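Local coordinates for protein glucose 1-dehydrogenase (Haloferax mediterranei, PDB 2B5W) that oxidises D-glucose and several other aldose sugars with NAD+ or, preferably, NADP+, as a zinc-dependent homodimeric dehydrogenase, at residues A[150-155]-A[189-194]; A[154-159]-A[310-315]. The protein carries 1 engineered substitution. All coordinates share one frame; numbering follows the deposited sequence.

Contact 1 of 2, residues A[150-155]-A[189-194]; sequences EPISIT and LAMLKV. With NAP (NADP nicotinamide-adenine-dinucleotide phosphate), chain I.
Ile152 and Thr155 of helix 149-164 receive the side chain of Met191 from helix 183-194. The second helix belongs to the Rossmann-type nucleotide-binding fold: it follows strand 175-179 and a turn that binds NADP. The first segment starts at Glu150, a residue known to bind both the catalytic zinc and the substrate, although the zinc here is held by His63, Glu64 and the engineered Cys38. Next comes Ile152, whose CG2 lies 3.6 Å from Met191 CE, the two side chains crossing at a slant. Ser153 OG bonds to Ser304 OG and, at 2.6 Å, to Glu150 O, in the carbonyl plane and on a lone pair. The same carbonyl oxygen accepts Ile154 N. Ile154 faces the cofactor, with its CG2 3.9 Å from NADP C4N, the nicotinamide carbon that accepts hydride. Thr155 splits its branches. OG1 is hydrogen-bonded to Tyr247 and Thr188. CG2 stands anti to the backbone N (OG1 chi1 -66°) and meets Met191 tip to tip. The methionine chain runs out extended and then bends at its last torsion (chi3 59°), which brings the methyl to both partners. The tightest touch is Thr155 CG2 to Met191 CE, 3.5 Å.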
# COMPACT_ATOMS: atom_id res chain seq x y z
N GLU A 150 -6.51 -1.11 -23.97
CA GLU A 150 -5.31 -0.82 -23.21
C GLU A 150 -5.54 0.14 -22.04
O GLU A 150 -5.13 -0.15 -20.92
CB GLU A 150 -4.15 -0.36 -24.14
CG GLU A 150 -2.78 -0.35 -23.45
CD GLU A 150 -2.46 0.91 -22.70
OE1 GLU A 150 -3.25 1.89 -22.81
OE2 GLU A 150 -1.44 0.97 -21.95
N PRO A 151 -6.18 1.30 -22.21
CA PRO A 151 -6.46 2.15 -21.06
C PRO A 151 -7.29 1.46 -19.97
O PRO A 151 -7.00 1.63 -18.80
CB PRO A 151 -7.23 3.34 -21.66
CG PRO A 151 -7.06 3.26 -23.06
CD PRO A 151 -6.48 1.96 -23.49
N ILE A 152 -8.31 0.71 -20.37
CA ILE A 152 -9.11 -0.05 -19.38
C ILE A 152 -8.19 -0.99 -18.59
O ILE A 152 -8.30 -1.10 -17.36
CB ILE A 152 -10.30 -0.80 -20.02
CG1 ILE A 152 -11.33 0.18 -20.61
CG2 ILE A 152 -11.01 -1.69 -18.96
CD1 ILE A 152 -12.38 -0.46 -21.46
N SER A 153 -7.27 -1.63 -19.30
CA SER A 153 -6.32 -2.57 -18.67
C SER A 153 -5.43 -1.94 -17.62
O SER A 153 -5.04 -2.61 -16.65
CB SER A 153 -5.48 -3.33 -19.72
OG SER A 153 -4.41 -2.58 -20.23
N ILE A 154 -5.03 -0.69 -17.85
CA ILE A 154 -4.25 0.08 -16.88
C ILE A 154 -5.01 0.10 -15.55
O ILE A 154 -4.45 -0.14 -14.49
CB ILE A 154 -3.95 1.50 -17.39
CG1 ILE A 154 -3.01 1.47 -18.61
CG2 ILE A 154 -3.45 2.35 -16.26
CD1 ILE A 154 -1.67 0.89 -18.36
N THR A 155 -6.29 0.44 -15.60
CA THR A 155 -7.11 0.45 -14.41
C THR A 155 -7.33 -0.93 -13.85
O THR A 155 -7.32 -1.09 -12.63
CB THR A 155 -8.44 1.16 -14.71
OG1 THR A 155 -8.08 2.54 -14.96
CG2 THR A 155 -9.37 1.14 -13.50
N LEU A 189 -13.82 6.07 -13.66
CA LEU A 189 -15.05 6.36 -12.94
C LEU A 189 -16.20 5.43 -13.40
O LEU A 189 -16.94 4.91 -12.57
CB LEU A 189 -15.38 7.84 -13.12
CG LEU A 189 -16.59 8.38 -12.36
CD1 LEU A 189 -16.38 8.34 -10.89
CD2 LEU A 189 -16.91 9.79 -12.88
N ALA A 190 -16.37 5.25 -14.71
CA ALA A 190 -17.37 4.34 -15.24
C ALA A 190 -17.08 2.91 -14.86
O ALA A 190 -18.00 2.14 -14.53
CB ALA A 190 -17.47 4.45 -16.76
N MET A 191 -15.80 2.53 -14.87
CA MET A 191 -15.45 1.20 -14.39
C MET A 191 -15.82 0.98 -12.90
O MET A 191 -16.30 -0.06 -12.52
CB MET A 191 -13.96 0.91 -14.59
CG MET A 191 -13.54 0.92 -16.05
SD MET A 191 -11.76 0.78 -16.28
CE MET A 191 -11.45 -0.82 -15.46
N LEU A 192 -15.59 1.97 -12.06
CA LEU A 192 -15.91 1.87 -10.65
C LEU A 192 -17.42 1.76 -10.46
O LEU A 192 -17.88 1.06 -9.58
CB LEU A 192 -15.31 3.04 -9.84
CG LEU A 192 -13.79 3.00 -9.77
CD1 LEU A 192 -13.23 4.32 -9.26
CD2 LEU A 192 -13.28 1.85 -8.88
N LYS A 193 -18.20 2.41 -11.32
CA LYS A 193 -19.64 2.33 -11.19
C LYS A 193 -20.12 0.89 -11.32
O LYS A 193 -21.11 0.49 -10.70
CB LYS A 193 -20.29 3.21 -12.25
CG LYS A 193 -21.79 3.30 -12.14
CD LYS A 193 -22.31 4.32 -13.12
CE LYS A 193 -23.84 4.40 -13.12
NZ LYS A 193 -24.28 5.19 -11.97
N VAL A 194 -19.45 0.12 -12.20
CA VAL A 194 -19.85 -1.25 -12.45
C VAL A 194 -19.00 -2.32 -11.75
O VAL A 194 -19.26 -3.53 -11.92
CB VAL A 194 -19.96 -1.58 -13.99
CG1 VAL A 194 -20.95 -0.65 -14.64
CG2 VAL A 194 -18.62 -1.52 -14.68
PA NAP I . -4.71 13.93 -18.75
O1A NAP I . -3.66 14.93 -18.82
O2A NAP I . -5.59 13.88 -20.00
O5B NAP I . -5.67 14.19 -17.52
C5B NAP I . -5.25 14.70 -16.28
C4B NAP I . -6.46 15.47 -15.82
O4B NAP I . -6.26 15.84 -14.47
C3B NAP I . -6.71 16.76 -16.63
O3B NAP I . -8.00 16.79 -17.23
C2B NAP I . -6.54 17.88 -15.59
O2B NAP I . -7.48 18.93 -15.69
C1B NAP I . -6.74 17.15 -14.28
N9A NAP I . -5.99 17.78 -13.21
C8A NAP I . -4.63 17.98 -13.16
N7A NAP I . -4.34 18.60 -12.00
C5A NAP I . -5.52 18.84 -11.33
C6A NAP I . -5.84 19.44 -10.11
N6A NAP I . -4.92 20.02 -9.32
N1A NAP I . -7.16 19.51 -9.72
C2A NAP I . -8.16 18.96 -10.50
N3A NAP I . -7.86 18.36 -11.71
C4A NAP I . -6.56 18.29 -12.10
O3 NAP I . -4.09 12.46 -18.67
PN NAP I . -4.79 11.00 -18.74
O1N NAP I . -6.14 10.99 -18.10
O2N NAP I . -4.59 10.34 -20.07
O5D NAP I . -3.70 10.51 -17.68
C5D NAP I . -3.85 10.82 -16.30
C4D NAP I . -2.54 10.57 -15.55
O4D NAP I . -2.26 9.17 -15.60
C3D NAP I . -1.33 11.27 -16.17
O3D NAP I . -0.49 11.80 -15.17
C2D NAP I . -0.65 10.15 -16.95
O2D NAP I . 0.72 10.35 -17.21
C1D NAP I . -0.92 8.96 -16.04
N1N NAP I . -0.95 7.64 -16.69
C2N NAP I . -0.28 6.66 -16.02
C3N NAP I . -0.32 5.38 -16.49
C7N NAP I . 0.29 4.34 -15.59
O7N NAP I . 0.39 3.11 -16.23
N7N NAP I . 0.68 4.67 -14.33
C4N NAP I . -1.00 5.04 -17.67
C5N NAP I . -1.69 6.05 -18.33
C6N NAP I . -1.68 7.35 -17.82
P2B NAP I . -7.19 20.28 -16.60
O1X NAP I . -7.15 19.97 -18.01
O2X NAP I . -8.36 21.20 -16.21
O3X NAP I . -5.86 20.90 -16.16

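Contact 2 of 2, residues A[154-159]-A[310-315]. With K (potassium ion), chain F; NAP (NADP nicotinamide-adenine-dinucleotide phosphate), chain I.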
# COMPACT_ATOMS: atom_id res chain seq x y z
N ILE A 154 -5.03 -0.69 -17.85
CA ILE A 154 -4.25 0.08 -16.88
C ILE A 154 -5.01 0.10 -15.55
O ILE A 154 -4.45 -0.14 -14.49
CB ILE A 154 -3.95 1.50 -17.39
CG1 ILE A 154 -3.01 1.47 -18.61
CG2 ILE A 154 -3.45 2.35 -16.26
CD1 ILE A 154 -1.67 0.89 -18.36
N THR A 155 -6.29 0.44 -15.60
CA THR A 155 -7.11 0.45 -14.41
C THR A 155 -7.33 -0.93 -13.85
O THR A 155 -7.32 -1.09 -12.63
CB THR A 155 -8.44 1.16 -14.71
OG1 THR A 155 -8.08 2.54 -14.96
CG2 THR A 155 -9.37 1.14 -13.50
N GLU A 156 -7.50 -1.92 -14.70
CA GLU A 156 -7.69 -3.27 -14.18
C GLU A 156 -6.48 -3.67 -13.34
O GLU A 156 -6.64 -4.30 -12.29
CB GLU A 156 -7.90 -4.27 -15.30
CG GLU A 156 -9.14 -4.10 -16.15
CD GLU A 156 -10.45 -4.53 -15.52
OE1 GLU A 156 -10.48 -5.00 -14.35
OE2 GLU A 156 -11.45 -4.40 -16.22
N LYS A 157 -5.26 -3.36 -13.79
CA LYS A 157 -4.10 -3.71 -12.99
C LYS A 157 -4.07 -2.93 -11.68
O LYS A 157 -3.82 -3.48 -10.61
CB LYS A 157 -2.78 -3.47 -13.75
CG LYS A 157 -1.56 -3.71 -12.85
CD LYS A 157 -0.21 -3.45 -13.49
CE LYS A 157 0.87 -3.37 -12.41
NZ LYS A 157 2.21 -3.29 -13.00
N ALA A 158 -4.30 -1.61 -11.75
CA ALA A 158 -4.21 -0.81 -10.57
C ALA A 158 -5.21 -1.26 -9.52
O ALA A 158 -4.88 -1.30 -8.35
CB ALA A 158 -4.37 0.69 -10.90
N LEU A 159 -6.43 -1.56 -9.94
CA LEU A 159 -7.45 -2.04 -9.01
C LEU A 159 -7.02 -3.40 -8.45
O LEU A 159 -7.18 -3.68 -7.27
CB LEU A 159 -8.83 -2.15 -9.67
CG LEU A 159 -9.39 -0.83 -10.22
CD1 LEU A 159 -10.76 -1.02 -10.83
CD2 LEU A 159 -9.44 0.24 -9.17
N GLU A 310 -7.55 -9.06 -20.92
CA GLU A 310 -8.72 -9.95 -20.97
C GLU A 310 -9.87 -9.45 -20.08
O GLU A 310 -11.01 -9.41 -20.50
CB GLU A 310 -8.32 -11.39 -20.60
CG GLU A 310 -7.43 -12.07 -21.62
CD GLU A 310 -6.95 -13.47 -21.15
OE1 GLU A 310 -7.31 -13.92 -20.07
OE2 GLU A 310 -6.14 -14.03 -21.89
N ALA A 311 -9.53 -9.02 -18.86
CA ALA A 311 -10.49 -8.51 -17.91
C ALA A 311 -11.16 -7.28 -18.50
O ALA A 311 -12.37 -7.11 -18.39
CB ALA A 311 -9.86 -8.20 -16.60
N ALA A 312 -10.37 -6.44 -19.17
CA ALA A 312 -10.92 -5.24 -19.84
C ALA A 312 -12.01 -5.54 -20.83
O ALA A 312 -12.95 -4.75 -20.96
CB ALA A 312 -9.79 -4.45 -20.54
N THR A 313 -11.92 -6.65 -21.58
CA THR A 313 -12.97 -7.00 -22.52
C THR A 313 -14.32 -7.22 -21.85
O THR A 313 -15.37 -6.86 -22.39
CB THR A 313 -12.65 -8.19 -23.46
OG1 THR A 313 -12.59 -9.45 -22.72
CG2 THR A 313 -11.30 -7.98 -24.15
N VAL A 314 -14.30 -7.88 -20.68
CA VAL A 314 -15.51 -8.12 -19.93
C VAL A 314 -16.06 -6.80 -19.35
O VAL A 314 -17.25 -6.53 -19.44
CB VAL A 314 -15.20 -9.16 -18.81
CG1 VAL A 314 -16.40 -9.34 -17.88
CG2 VAL A 314 -14.85 -10.51 -19.42
N THR A 315 -15.17 -6.00 -18.78
CA THR A 315 -15.58 -4.72 -18.23
C THR A 315 -16.17 -3.83 -19.31
O THR A 315 -17.20 -3.18 -19.12
CB THR A 315 -14.41 -4.07 -17.56
OG1 THR A 315 -14.02 -4.85 -16.41
CG2 THR A 315 -14.79 -2.64 -17.03
K K F . -15.18 -5.18 -13.85
PA NAP I . -4.71 13.93 -18.75
O1A NAP I . -3.66 14.93 -18.82
O2A NAP I . -5.59 13.88 -20.00
O5B NAP I . -5.67 14.19 -17.52
C5B NAP I . -5.25 14.70 -16.28
C4B NAP I . -6.46 15.47 -15.82
O4B NAP I . -6.26 15.84 -14.47
C3B NAP I . -6.71 16.76 -16.63
O3B NAP I . -8.00 16.79 -17.23
C2B NAP I . -6.54 17.88 -15.59
O2B NAP I . -7.48 18.93 -15.69
C1B NAP I . -6.74 17.15 -14.28
N9A NAP I . -5.99 17.78 -13.21
C8A NAP I . -4.63 17.98 -13.16
N7A NAP I . -4.34 18.60 -12.00
C5A NAP I . -5.52 18.84 -11.33
C6A NAP I . -5.84 19.44 -10.11
N6A NAP I . -4.92 20.02 -9.32
N1A NAP I . -7.16 19.51 -9.72
C2A NAP I . -8.16 18.96 -10.50
N3A NAP I . -7.86 18.36 -11.71
C4A NAP I . -6.56 18.29 -12.10
O3 NAP I . -4.09 12.46 -18.67
PN NAP I . -4.79 11.00 -18.74
O1N NAP I . -6.14 10.99 -18.10
O2N NAP I . -4.59 10.34 -20.07
O5D NAP I . -3.70 10.51 -17.68
C5D NAP I . -3.85 10.82 -16.30
C4D NAP I . -2.54 10.57 -15.55
O4D NAP I . -2.26 9.17 -15.60
C3D NAP I . -1.33 11.27 -16.17
O3D NAP I . -0.49 11.80 -15.17
C2D NAP I . -0.65 10.15 -16.95
O2D NAP I . 0.72 10.35 -17.21
C1D NAP I . -0.92 8.96 -16.04
N1N NAP I . -0.95 7.64 -16.69
C2N NAP I . -0.28 6.66 -16.02
C3N NAP I . -0.32 5.38 -16.49
C7N NAP I . 0.29 4.34 -15.59
O7N NAP I . 0.39 3.11 -16.23
N7N NAP I . 0.68 4.67 -14.33
C4N NAP I . -1.00 5.04 -17.67
C5N NAP I . -1.69 6.05 -18.33
C6N NAP I . -1.68 7.35 -17.82
P2B NAP I . -7.19 20.28 -16.60
O1X NAP I . -7.15 19.97 -18.01
O2X NAP I . -8.36 21.20 -16.21
O3X NAP I . -5.86 20.90 -16.16
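Glu156 of helix 149-164 reaches across to Ala311, Ala312 and Thr315 of helix 306-318. In this medium-chain alcohol dehydrogenase fold, helix 306-318 follows strand 297-300 of the parallel nucleotide-binding sheet and packs on helix 149-164. Their local axes cross at 106° with a closest approach of 9.4 Å. From CB, which points toward the other helix, the glutamate chain passes close to its partner's backbone. CG lies 4.0 Å from Ala312 N. The chain then bends (chi2 -75°) and lays the carboxylate beside Ala311, whose CB is 3.9 Å from Glu156 CD. OE1 borders the same methyl. OE2 goes further and accepts a hydrogen bond of 2.6 Å from Thr315 OG1, through its syn lone pair. Glu156 and Thr315 approach this bond from opposite directions. Met191 of helix 183-194 touches both side chains. Thr315 OG1 also binds a potassium ion at 2.8 Å, while Glu156 OE2 stays 4.5 Å from that potassium and is no direct ligand. An alanine in place of Glu156 would probably leave the Thr315 hydroxyl without its carboxylate acceptor and the potassium without this nearby negative charge. Thr315 OG1 thus donates a hydrogen bond to the carboxylate while its oxygen also coordinates the cation. The potassium would probably strengthen the polarity of this hydroxyl, and the carboxylate is likely to offset part of the potassium's charge.

Contacts 1 and 2 start from successive turns of helix 149-164 and share Ile154 and Thr155. Their centres lie 6 Å apart. Helices 183-194 and 306-318 meet beside this shared helix. Met191 CE of contact 1 packs 3.7 Å from Glu156 OE2 of contact 2, and Met191 CG lies 3.9 Å from Thr315 CG2. Ile152 CG2 and Ala312 CB are closer still, at 3.4 Å. The active site lies along another side of helix 149-164: Ile154 CD1 is 3.7 Å from NADP O7N. The side chain of Thr155 is about 10 Å from the zinc, and that of Ala312 about 13 Å.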